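PDB 3VUP: beta-1,4-mannanase from Aplysia kurodai, which probably hydrolyses the internal beta-1,4-mannosidic linkages of mannan in the digestive fluid of the common sea hare. Local coordinates for residues 21-26 and 59-64; 108-113 and 155-160; 291-296 and 320-325. One frame throughout, in Å; residues are numbered along the deposited sequence.

Contact 1 (21-26 and 59-64)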
loop_
_atom_site.group_PDB
_atom_site.type_symbol
_atom_site.label_atom_id
_atom_site.label_comp_id
_atom_site.label_asym_id
_atom_site.label_seq_id
_atom_site.Cartn_x
_atom_site.Cartn_y
_atom_site.Cartn_z
ATOM N N GLY A 21 -0.026 -7.989 -8.645
ATOM C CA GLY A 21 1.129 -8.167 -7.804
ATOM C C GLY A 21 1.864 -6.888 -7.490
ATOM O O GLY A 21 1.516 -5.800 -7.963
ATOM N N ASN A 22 2.887 -7.051 -6.662
ATOM C CA ASN A 22 3.832 -6.004 -6.320
ATOM C C ASN A 22 5.027 -6.106 -7.245
ATOM O O ASN A 22 5.665 -7.161 -7.288
ATOM C CB ASN A 22 4.349 -6.224 -4.899
ATOM C CG ASN A 22 3.308 -5.971 -3.840
ATOM O OD1 ASN A 22 3.285 -4.902 -3.246
ATOM N ND2 ASN A 22 2.466 -6.970 -3.563
ATOM N N LEU A 23 5.341 -5.028 -7.956
ATOM C CA LEU A 23 6.489 -5.018 -8.855
ATOM C C LEU A 23 7.766 -5.626 -8.233
ATOM O O LEU A 23 8.320 -6.557 -8.804
ATOM C CB LEU A 23 6.718 -3.606 -9.402
ATOM C CG LEU A 23 7.852 -3.450 -10.409
ATOM C CD1 LEU A 23 7.515 -4.191 -11.693
ATOM C CD2 LEU A 23 8.108 -1.976 -10.680
ATOM N N PRO A 24 8.226 -5.132 -7.061
ATOM C CA PRO A 24 7.728 -4.007 -6.259
ATOM C C PRO A 24 8.487 -2.715 -6.547
ATOM O O PRO A 24 8.089 -1.650 -6.076
ATOM C CB PRO A 24 7.988 -4.466 -4.824
ATOM C CG PRO A 24 9.013 -5.554 -4.912
ATOM C CD PRO A 24 9.317 -5.830 -6.357
ATOM N N TRP A 25 9.570 -2.842 -7.309
ATOM C CA TRP A 25 10.434 -1.750 -7.729
ATOM C C TRP A 25 11.285 -2.337 -8.842
ATOM O O TRP A 25 11.281 -3.551 -9.062
ATOM C CB TRP A 25 11.337 -1.271 -6.575
ATOM C CG TRP A 25 12.038 -2.381 -5.871
ATOM C CD1 TRP A 25 13.094 -3.121 -6.334
ATOM C CD2 TRP A 25 11.701 -2.917 -4.591
ATOM N NE1 TRP A 25 13.436 -4.082 -5.413
ATOM C CE2 TRP A 25 12.598 -3.976 -4.331
ATOM C CE3 TRP A 25 10.733 -2.601 -3.632
ATOM C CZ2 TRP A 25 12.554 -4.719 -3.150
ATOM C CZ3 TRP A 25 10.688 -3.344 -2.460
ATOM C CH2 TRP A 25 11.591 -4.394 -2.233
ATOM N N MET A 26 12.027 -1.481 -9.531
ATOM C CA MET A 26 13.039 -1.956 -10.462
ATOM C C MET A 26 14.416 -1.713 -9.849
ATOM O O MET A 26 15.149 -2.662 -9.557
ATOM C CB MET A 26 12.892 -1.298 -11.831
ATOM C CG MET A 26 13.823 -1.892 -12.890
ATOM S SD MET A 26 13.725 -3.684 -13.085
ATOM C CE MET A 26 11.982 -3.872 -13.476
ATOM N N MET A 59 -1.183 -3.325 -10.163
ATOM C CA MET A 59 0.238 -3.333 -9.820
ATOM C C MET A 59 0.490 -2.400 -8.631
ATOM O O MET A 59 0.167 -1.213 -8.727
ATOM C CB MET A 59 1.053 -2.839 -11.020
ATOM C CG MET A 59 2.564 -2.860 -10.836
ATOM S SD MET A 59 3.321 -4.479 -11.042
ATOM C CE MET A 59 3.517 -4.559 -12.823
ATOM N N ARG A 60 1.085 -2.915 -7.558
ATOM C CA ARG A 60 1.583 -2.086 -6.465
ATOM C C ARG A 60 3.083 -1.913 -6.692
ATOM O O ARG A 60 3.779 -2.874 -7.017
ATOM C CB ARG A 60 1.315 -2.767 -5.124
ATOM C CG ARG A 60 1.853 -2.009 -3.902
ATOM C CD ARG A 60 1.268 -2.605 -2.650
ATOM N NE ARG A 60 1.657 -2.010 -1.374
ATOM C CZ ARG A 60 2.466 -2.573 -0.478
ATOM N NH1 ARG A 60 3.128 -3.694 -0.750
ATOM N NH2 ARG A 60 2.627 -1.988 0.703
ATOM N N LEU A 61 3.583 -0.690 -6.548
ATOM C CA LEU A 61 5.017 -0.437 -6.690
ATOM C C LEU A 61 5.396 0.730 -5.795
ATOM O O LEU A 61 4.560 1.573 -5.455
ATOM C CB LEU A 61 5.428 -0.194 -8.146
ATOM C CG LEU A 61 5.174 1.177 -8.780
ATOM C CD1 LEU A 61 5.814 1.225 -10.156
ATOM C CD2 LEU A 61 3.694 1.486 -8.888
ATOM N N TRP A 62 6.655 0.749 -5.382
ATOM C CA TRP A 62 7.080 1.621 -4.302
ATOM C C TRP A 62 7.831 2.830 -4.834
ATOM O O TRP A 62 8.647 2.715 -5.753
ATOM C CB TRP A 62 7.952 0.859 -3.318
ATOM C CG TRP A 62 7.297 -0.302 -2.608
ATOM C CD1 TRP A 62 6.116 -0.931 -2.895
ATOM C CD2 TRP A 62 7.849 -0.983 -1.493
ATOM N NE1 TRP A 62 5.892 -1.954 -1.995
ATOM C CE2 TRP A 62 6.954 -2.006 -1.126
ATOM C CE3 TRP A 62 9.015 -0.809 -0.745
ATOM C CZ2 TRP A 62 7.206 -2.869 -0.052
ATOM C CZ3 TRP A 62 9.265 -1.650 0.307
ATOM C CH2 TRP A 62 8.370 -2.678 0.644
ATOM N N ILE A 63 7.557 3.985 -4.229
ATOM C CA ILE A 63 8.019 5.269 -4.740
ATOM C C ILE A 63 9.149 5.858 -3.890
ATOM O O ILE A 63 10.316 5.642 -4.205
ATOM C CB ILE A 63 6.843 6.276 -4.899
ATOM C CG1 ILE A 63 5.645 5.619 -5.621
ATOM C CG2 ILE A 63 7.315 7.529 -5.614
ATOM C CD1 ILE A 63 5.946 5.074 -6.999
ATOM N N HIS A 64 8.832 6.592 -2.820
ATOM C CA HIS A 64 9.886 7.255 -2.040
ATOM C C HIS A 64 10.689 6.268 -1.193
ATOM O O HIS A 64 11.908 6.413 -1.032
ATOM C CB HIS A 64 9.333 8.316 -1.079
ATOM C CG HIS A 64 8.393 9.319 -1.684
ATOM N ND1 HIS A 64 8.638 9.991 -2.864
ATOM C CD2 HIS A 64 7.235 9.824 -1.199
ATOM C CE1 HIS A 64 7.649 10.839 -3.096
ATOM N NE2 HIS A 64 6.789 10.763 -2.096
#
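Strands 18-22 and 58-65 run parallel here, and the ladder begins with Arg60 N giving its hydrogen to Gly21 O at 2.9 Å. Arg60 O receives Leu23 N in turn, nearly along its C=O axis. The chain then bends away through the cis peptide between Leu23 and Pro24, yet Pro24 O still reaches back to take Trp62 N at 2.9 Å. Asn22 and Arg60 share a face of the sheet and lie side by side. The arginine chain is extended from CG to NE, so NH1 meets Asn22 OD1 at 2.8 Å; OD1 lies in the guanidinium plane, while NH1 stands above the amide plane. Asn22 ND2 bonds to Gly292 O and Ser321 O, so both ends of the amide are gripped and its rotation is fixed. The guanidinium also forms salt bridges to Asp158 and Glu293 and bonds to Asn161, and Trp62 NE1 sits over one of its faces. An alanine in place of Arg60 would remove the guanidinium and would probably leave Asp158 and Glu293 without their common counter-charge and Asn22 OD1 without its arginine partner. Beyond its strand, Leu23 turns toward the partner strand, its CB 3.9 Å from Met59 SD and equally close to Leu61 CB. Trp25, with CG in the crowded position between N and C (chi1 49°), brings CZ3 within 3.5 Å of Trp62 CE3 in a T-shaped stack, its edge to the Trp62 face, planes 69° apart. This is the first beta-alpha-beta unit of a TIM barrel, with Trp62 beside a bound Tris molecule that may mark the substrate pocket.

Contact 2 (108-113 and 155-160)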
loop_
_atom_site.group_PDB
_atom_site.type_symbol
_atom_site.label_atom_id
_atom_site.label_comp_id
_atom_site.label_asym_id
_atom_site.label_seq_id
_atom_site.Cartn_x
_atom_site.Cartn_y
_atom_site.Cartn_z
ATOM N N PRO A 108 0.605 3.203 -6.188
ATOM C CA PRO A 108 1.918 3.642 -5.714
ATOM C C PRO A 108 1.956 3.607 -4.194
ATOM O O PRO A 108 1.016 4.065 -3.538
ATOM C CB PRO A 108 2.000 5.093 -6.208
ATOM C CG PRO A 108 0.954 5.202 -7.291
ATOM C CD PRO A 108 -0.145 4.290 -6.836
ATOM N N CYS A 109 3.046 3.074 -3.648
ATOM C CA CYS A 109 3.251 3.029 -2.208
ATOM C C CYS A 109 4.331 4.043 -1.850
ATOM O O CYS A 109 5.478 3.909 -2.277
ATOM C CB CYS A 109 3.648 1.619 -1.771
ATOM S SG CYS A 109 4.016 1.482 -0.012
ATOM N N LEU A 110 3.961 5.055 -1.075
ATOM C CA LEU A 110 4.842 6.201 -0.865
ATOM C C LEU A 110 6.054 5.875 0.001
ATOM O O LEU A 110 7.182 6.135 -0.417
ATOM C CB LEU A 110 4.063 7.374 -0.277
ATOM C CG LEU A 110 2.938 7.912 -1.155
ATOM C CD1 LEU A 110 2.228 9.033 -0.413
ATOM C CD2 LEU A 110 3.470 8.375 -2.506
ATOM N N TRP A 111 5.816 5.305 1.185
ATOM C CA TRP A 111 6.848 5.149 2.207
ATOM C C TRP A 111 6.975 3.694 2.650
ATOM O O TRP A 111 6.104 2.861 2.370
ATOM C CB TRP A 111 6.513 6.004 3.424
ATOM C CG TRP A 111 6.340 7.463 3.130
ATOM C CD1 TRP A 111 5.164 8.156 3.101
ATOM C CD2 TRP A 111 7.374 8.416 2.838
ATOM N NE1 TRP A 111 5.396 9.471 2.803
ATOM C CE2 TRP A 111 6.743 9.658 2.639
ATOM C CE3 TRP A 111 8.765 8.337 2.704
ATOM C CZ2 TRP A 111 7.458 10.819 2.338
ATOM C CZ3 TRP A 111 9.473 9.491 2.406
ATOM C CH2 TRP A 111 8.816 10.712 2.222
ATOM N N ASN A 112 8.056 3.396 3.370
ATOM C CA ASN A 112 8.325 2.047 3.841
ATOM C C ASN A 112 8.888 2.090 5.258
ATOM O O ASN A 112 9.788 2.887 5.548
ATOM C CB ASN A 112 9.351 1.381 2.919
ATOM C CG ASN A 112 9.676 -0.044 3.317
ATOM O OD1 ASN A 112 8.827 -0.760 3.852
ATOM N ND2 ASN A 112 10.910 -0.475 3.038
ATOM N N ALA A 113 8.369 1.220 6.123
ATOM C CA ALA A 113 8.907 1.047 7.470
ATOM C C ALA A 113 9.310 -0.403 7.773
ATOM O O ALA A 113 9.544 -0.752 8.931
ATOM C CB ALA A 113 7.917 1.552 8.517
ATOM N N GLY A 155 -5.168 3.478 -9.327
ATOM C CA GLY A 155 -6.051 2.683 -8.489
ATOM C C GLY A 155 -6.220 3.282 -7.104
ATOM O O GLY A 155 -7.331 3.375 -6.578
ATOM N N GLY A 156 -5.110 3.697 -6.508
ATOM C CA GLY A 156 -5.154 4.312 -5.198
ATOM C C GLY A 156 -3.756 4.510 -4.666
ATOM O O GLY A 156 -2.794 3.919 -5.163
ATOM N N TRP A 157 -3.653 5.353 -3.652
ATOM C CA TRP A 157 -2.381 5.684 -3.027
ATOM C C TRP A 157 -2.219 4.875 -1.748
ATOM O O TRP A 157 -3.076 4.925 -0.874
ATOM C CB TRP A 157 -2.333 7.172 -2.670
ATOM C CG TRP A 157 -2.364 8.092 -3.854
ATOM C CD1 TRP A 157 -3.452 8.766 -4.347
ATOM C CD2 TRP A 157 -1.258 8.454 -4.695
ATOM N NE1 TRP A 157 -3.087 9.519 -5.434
ATOM C CE2 TRP A 157 -1.750 9.347 -5.671
ATOM C CE3 TRP A 157 0.102 8.113 -4.717
ATOM C CZ2 TRP A 157 -0.933 9.902 -6.662
ATOM C CZ3 TRP A 157 0.913 8.659 -5.707
ATOM C CH2 TRP A 157 0.392 9.547 -6.664
ATOM N N ASP A 158 -1.131 4.117 -1.653
ATOM C CA ASP A 158 -0.790 3.385 -0.437
ATOM C C ASP A 158 0.226 4.259 0.305
ATOM O O ASP A 158 1.347 4.465 -0.165
ATOM C CB ASP A 158 -0.208 2.021 -0.815
ATOM C CG ASP A 158 0.271 1.199 0.379
ATOM O OD1 ASP A 158 0.448 1.755 1.484
ATOM O OD2 ASP A 158 0.519 -0.020 0.174
ATOM N N LEU A 159 -0.164 4.787 1.461
ATOM C CA LEU A 159 0.702 5.732 2.161
ATOM C C LEU A 159 1.988 5.119 2.678
ATOM O O LEU A 159 3.015 5.783 2.729
ATOM C CB LEU A 159 -0.032 6.359 3.337
ATOM C CG LEU A 159 -1.298 7.128 2.994
ATOM C CD1 LEU A 159 -1.829 7.792 4.245
ATOM C CD2 LEU A 159 -1.050 8.158 1.904
ATOM N N MET A 160 1.931 3.870 3.116
ATOM C CA MET A 160 3.084 3.295 3.779
ATOM C C MET A 160 3.046 1.793 3.823
ATOM O O MET A 160 2.050 1.171 4.228
ATOM C CB MET A 160 3.206 3.824 5.206
ATOM C CG MET A 160 4.448 3.322 5.952
ATOM S SD MET A 160 4.709 4.120 7.544
ATOM C CE MET A 160 6.175 5.073 7.188
#
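Neighbouring parallel strands of the TIM barrel, 105-112 and 157-161, meet here almost exactly aligned, their axes 6° apart. Both backbone polar atoms of Asp158 turn to strand 105-112: its N gives a hydrogen to Pro108 O at 2.9 Å, and its O accepts Leu110 N at 2.8 Å, nearly along the C=O axis. The next rung is poorer, a weak bond from Trp111 N to Leu159 O at 3.2 Å. That oxygen also lies at the edge of the Trp111 indole, beside CD1, while NE1 of the ring donates to Gln207.

The carboxylate of Asp158, with CG anti to the backbone N (chi1 176°), is buried but well supplied. OD2 pairs with Arg60 and takes a hydrogen bond from Gln260; OD1 receives weak bonds from Met160 N and Gly223 N. Such company would be expected to favour the ionised form. Cys109 shares this face, its SG resting 3.8 Å from Asp158 CG. Asn112 OD1 is satisfied by Asn161 ND2 and Ala114 N.

Apolar contacts fill the other positions. Trp157 crosses Pro108 obliquely, CZ3 to CB at 3.8 Å, and its CE3 also meets Leu110 CD2. Leu110 and Leu159 lie side by side. The chain of Met160 runs straight to SD and bends only at chi3, which sets CE between two beta carbons, 3.9 Å from Trp111 CB and 4.1 Å from Ala113 CB.

Contact 3 (291-296 and 320-325). With SO4 (sulfate ion), chain F.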
loop_
_atom_site.group_PDB
_atom_site.type_symbol
_atom_site.label_atom_id
_atom_site.label_comp_id
_atom_site.label_asym_id
_atom_site.label_seq_id
_atom_site.Cartn_x
_atom_site.Cartn_y
_atom_site.Cartn_z
ATOM N N VAL A 291 -5.783 -8.428 0.104
ATOM C CA VAL A 291 -4.619 -9.160 0.577
ATOM C C VAL A 291 -3.476 -8.759 -0.358
ATOM O O VAL A 291 -3.345 -9.272 -1.476
ATOM C CB VAL A 291 -4.856 -10.680 0.618
ATOM C CG1 VAL A 291 -3.619 -11.382 1.147
ATOM C CG2 VAL A 291 -6.061 -10.998 1.493
ATOM N N GLY A 292 -2.698 -7.778 0.094
ATOM C CA GLY A 292 -1.797 -7.025 -0.758
ATOM C C GLY A 292 -0.357 -7.499 -0.851
ATOM O O GLY A 292 0.412 -6.911 -1.610
ATOM N N GLU A 293 0.006 -8.536 -0.093
ATOM C CA GLU A 293 1.278 -9.248 -0.277
ATOM C C GLU A 293 1.114 -10.673 0.196
ATOM O O GLU A 293 0.499 -10.906 1.236
ATOM C CB GLU A 293 2.417 -8.654 0.552
ATOM C CG GLU A 293 2.950 -7.305 0.136
ATOM C CD GLU A 293 4.158 -6.884 0.955
ATOM O OE1 GLU A 293 4.776 -7.754 1.623
ATOM O OE2 GLU A 293 4.494 -5.679 0.915
ATOM N N PHE A 294 1.719 -11.599 -0.548
ATOM C CA PHE A 294 1.852 -12.998 -0.176
ATOM C C PHE A 294 2.715 -13.665 -1.236
ATOM O O PHE A 294 2.848 -13.137 -2.346
ATOM C CB PHE A 294 0.487 -13.704 -0.096
ATOM C CG PHE A 294 -0.299 -13.701 -1.388
ATOM C CD1 PHE A 294 -0.210 -14.754 -2.292
ATOM C CD2 PHE A 294 -1.154 -12.650 -1.683
ATOM C CE1 PHE A 294 -0.948 -14.750 -3.461
ATOM C CE2 PHE A 294 -1.901 -12.641 -2.850
ATOM C CZ PHE A 294 -1.798 -13.697 -3.744
ATOM N N TRP A 295 3.296 -14.815 -0.904
ATOM C CA TRP A 295 3.988 -15.618 -1.903
ATOM C C TRP A 295 4.086 -17.068 -1.464
ATOM O O TRP A 295 3.909 -17.388 -0.289
ATOM C CB TRP A 295 5.358 -15.057 -2.305
ATOM C CG TRP A 295 6.397 -14.911 -1.228
ATOM C CD1 TRP A 295 6.303 -15.223 0.101
ATOM C CD2 TRP A 295 7.713 -14.405 -1.432
ATOM N NE1 TRP A 295 7.488 -14.913 0.738
ATOM C CE2 TRP A 295 8.361 -14.397 -0.185
ATOM C CE3 TRP A 295 8.391 -13.920 -2.549
ATOM C CZ2 TRP A 295 9.677 -13.958 -0.035
ATOM C CZ3 TRP A 295 9.688 -13.483 -2.403
ATOM C CH2 TRP A 295 10.318 -13.494 -1.153
ATOM N N GLU A 296 4.372 -17.947 -2.416
ATOM C CA GLU A 296 4.303 -19.374 -2.157
ATOM C C GLU A 296 5.343 -19.857 -1.148
ATOM O O GLU A 296 5.062 -20.747 -0.344
ATOM C CB GLU A 296 4.420 -20.150 -3.474
ATOM C CG GLU A 296 4.257 -21.654 -3.323
ATOM C CD GLU A 296 4.208 -22.413 -4.648
ATOM O OE1 GLU A 296 4.729 -23.541 -4.694
ATOM O OE2 GLU A 296 3.609 -21.933 -5.628
ATOM N N TRP A 320 -2.691 -9.343 -4.290
ATOM C CA TRP A 320 -1.451 -8.903 -4.927
ATOM C C TRP A 320 -0.299 -9.736 -4.375
ATOM O O TRP A 320 0.055 -9.616 -3.192
ATOM C CB TRP A 320 -1.156 -7.419 -4.662
ATOM C CG TRP A 320 -2.244 -6.463 -5.045
ATOM C CD1 TRP A 320 -3.147 -6.599 -6.047
ATOM C CD2 TRP A 320 -2.533 -5.210 -4.416
ATOM N NE1 TRP A 320 -3.987 -5.510 -6.082
ATOM C CE2 TRP A 320 -3.626 -4.639 -5.093
ATOM C CE3 TRP A 320 -1.967 -4.516 -3.353
ATOM C CZ2 TRP A 320 -4.165 -3.406 -4.731
ATOM C CZ3 TRP A 320 -2.506 -3.297 -2.992
ATOM C CH2 TRP A 320 -3.589 -2.750 -3.678
ATOM N N SER A 321 0.291 -10.578 -5.219
ATOM C CA SER A 321 1.430 -11.382 -4.788
ATOM C C SER A 321 2.708 -10.532 -4.697
ATOM O O SER A 321 2.779 -9.418 -5.242
ATOM C CB SER A 321 1.621 -12.580 -5.719
ATOM O OG SER A 321 1.736 -12.162 -7.065
ATOM N N TRP A 322 3.712 -11.059 -4.002
ATOM C CA TRP A 322 4.934 -10.313 -3.705
ATOM C C TRP A 322 6.106 -10.587 -4.657
ATOM O O TRP A 322 6.583 -11.715 -4.761
ATOM C CB TRP A 322 5.379 -10.594 -2.257
ATOM C CG TRP A 322 6.677 -9.924 -1.950
ATOM C CD1 TRP A 322 7.881 -10.532 -1.736
ATOM C CD2 TRP A 322 6.924 -8.510 -1.899
ATOM N NE1 TRP A 322 8.860 -9.583 -1.543
ATOM C CE2 TRP A 322 8.300 -8.337 -1.633
ATOM C CE3 TRP A 322 6.113 -7.376 -2.035
ATOM C CZ2 TRP A 322 8.888 -7.075 -1.504
ATOM C CZ3 TRP A 322 6.700 -6.117 -1.909
ATOM C CH2 TRP A 322 8.076 -5.981 -1.647
ATOM N N HIS A 323 6.558 -9.522 -5.322
ATOM C CA HIS A 323 7.803 -9.463 -6.098
ATOM C C HIS A 323 7.684 -10.107 -7.474
ATOM O O HIS A 323 8.278 -11.147 -7.762
ATOM C CB HIS A 323 9.015 -9.991 -5.327
ATOM C CG HIS A 323 10.270 -9.254 -5.653
ATOM N ND1 HIS A 323 10.742 -9.117 -6.945
ATOM C CD2 HIS A 323 11.118 -8.561 -4.859
ATOM C CE1 HIS A 323 11.840 -8.382 -6.918
ATOM N NE2 HIS A 323 12.094 -8.040 -5.667
ATOM N N LEU A 324 6.928 -9.457 -8.349
ATOM C CA LEU A 324 6.752 -9.959 -9.704
ATOM C C LEU A 324 8.066 -10.010 -10.465
ATOM O O LEU A 324 8.263 -10.901 -11.280
ATOM C CB LEU A 324 5.755 -9.106 -10.477
ATOM C CG LEU A 324 4.304 -9.181 -10.000
ATOM C CD1 LEU A 324 3.483 -8.124 -10.702
ATOM C CD2 LEU A 324 3.721 -10.575 -10.232
ATOM N N VAL A 325 8.961 -9.058 -10.233
ATOM C CA VAL A 325 10.217 -9.063 -10.973
ATOM C C VAL A 325 10.980 -10.368 -10.766
ATOM O O VAL A 325 11.481 -10.953 -11.724
ATOM C CB VAL A 325 11.086 -7.840 -10.621
ATOM C CG1 VAL A 325 12.507 -8.018 -11.109
ATOM C CG2 VAL A 325 10.474 -6.584 -11.216
HETATM S S SO4 F . 6.764 -17.613 -4.965
HETATM O O1 SO4 F . 7.420 -16.331 -4.951
HETATM O O2 SO4 F . 5.521 -17.227 -5.509
HETATM O O3 SO4 F . 7.268 -18.456 -6.029
HETATM O O4 SO4 F . 7.026 -18.265 -3.691
#
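The Trp322 indole has Glu293 OE1 on one face, 3.8 Å above its plane toward the rim, and His323 CB on the opposite face. Its edge points at Trp295: CD1 comes within 3.5 Å of Trp295 CE3 in a T-shaped stack, planes 76° apart. Trp295 CE3 is equally near O1 of a sulfate, which is held weakly by Glu296 N and also by Arg327 and Asn330. Phe294 has Ser321 CA almost squarely over its ring centre, a CH-pi contact at 4.1 Å, with Val291 O at the ring edge. Trp320 brings CE3 to within 3.6 Å of Gly292 CA.

The two strand segments cross at 22°. Trp320 N bonds to Val291 O at 2.9 Å and Trp322 N to Phe294 O at 2.8 Å, but between them the ladder lapses, and buried Phe294 N finds no partner.

Glu293 OE1 bonds to Tyr264, and OE2, paired with a guanidinium, also bonds a Tris hydroxyl. The residue lies near the C-terminal end of the seventh barrel strand, a position consistent with that of the nucleophile in related TIM-barrel glycosidases, and Trp322 walls the same probable active-site pocket.

In the fold
All three contacts join adjacent strands of one closed barrel. The centre of contact 2, wholly buried, lies about 4 Å from the chain centre, that of contact 3 about 12 Å; contact 3 is still mostly buried, with only Trp295 and Trp322 of its touching residues partly exposed. Contact 1 touches both: Leu61 O probably accepts Cys109 N, and Asn22 N probably bonds Ser321 O, where the last strand meets the first. Arg60 of contact 1 ties in an acid from each of the others. Contact 2 is a parallel ladder with one weak rung, packed by tryptophan, leucine, proline and methionine; contacts 1 and 3 each add an edge-to-face tryptophan pair at the barrel mouth.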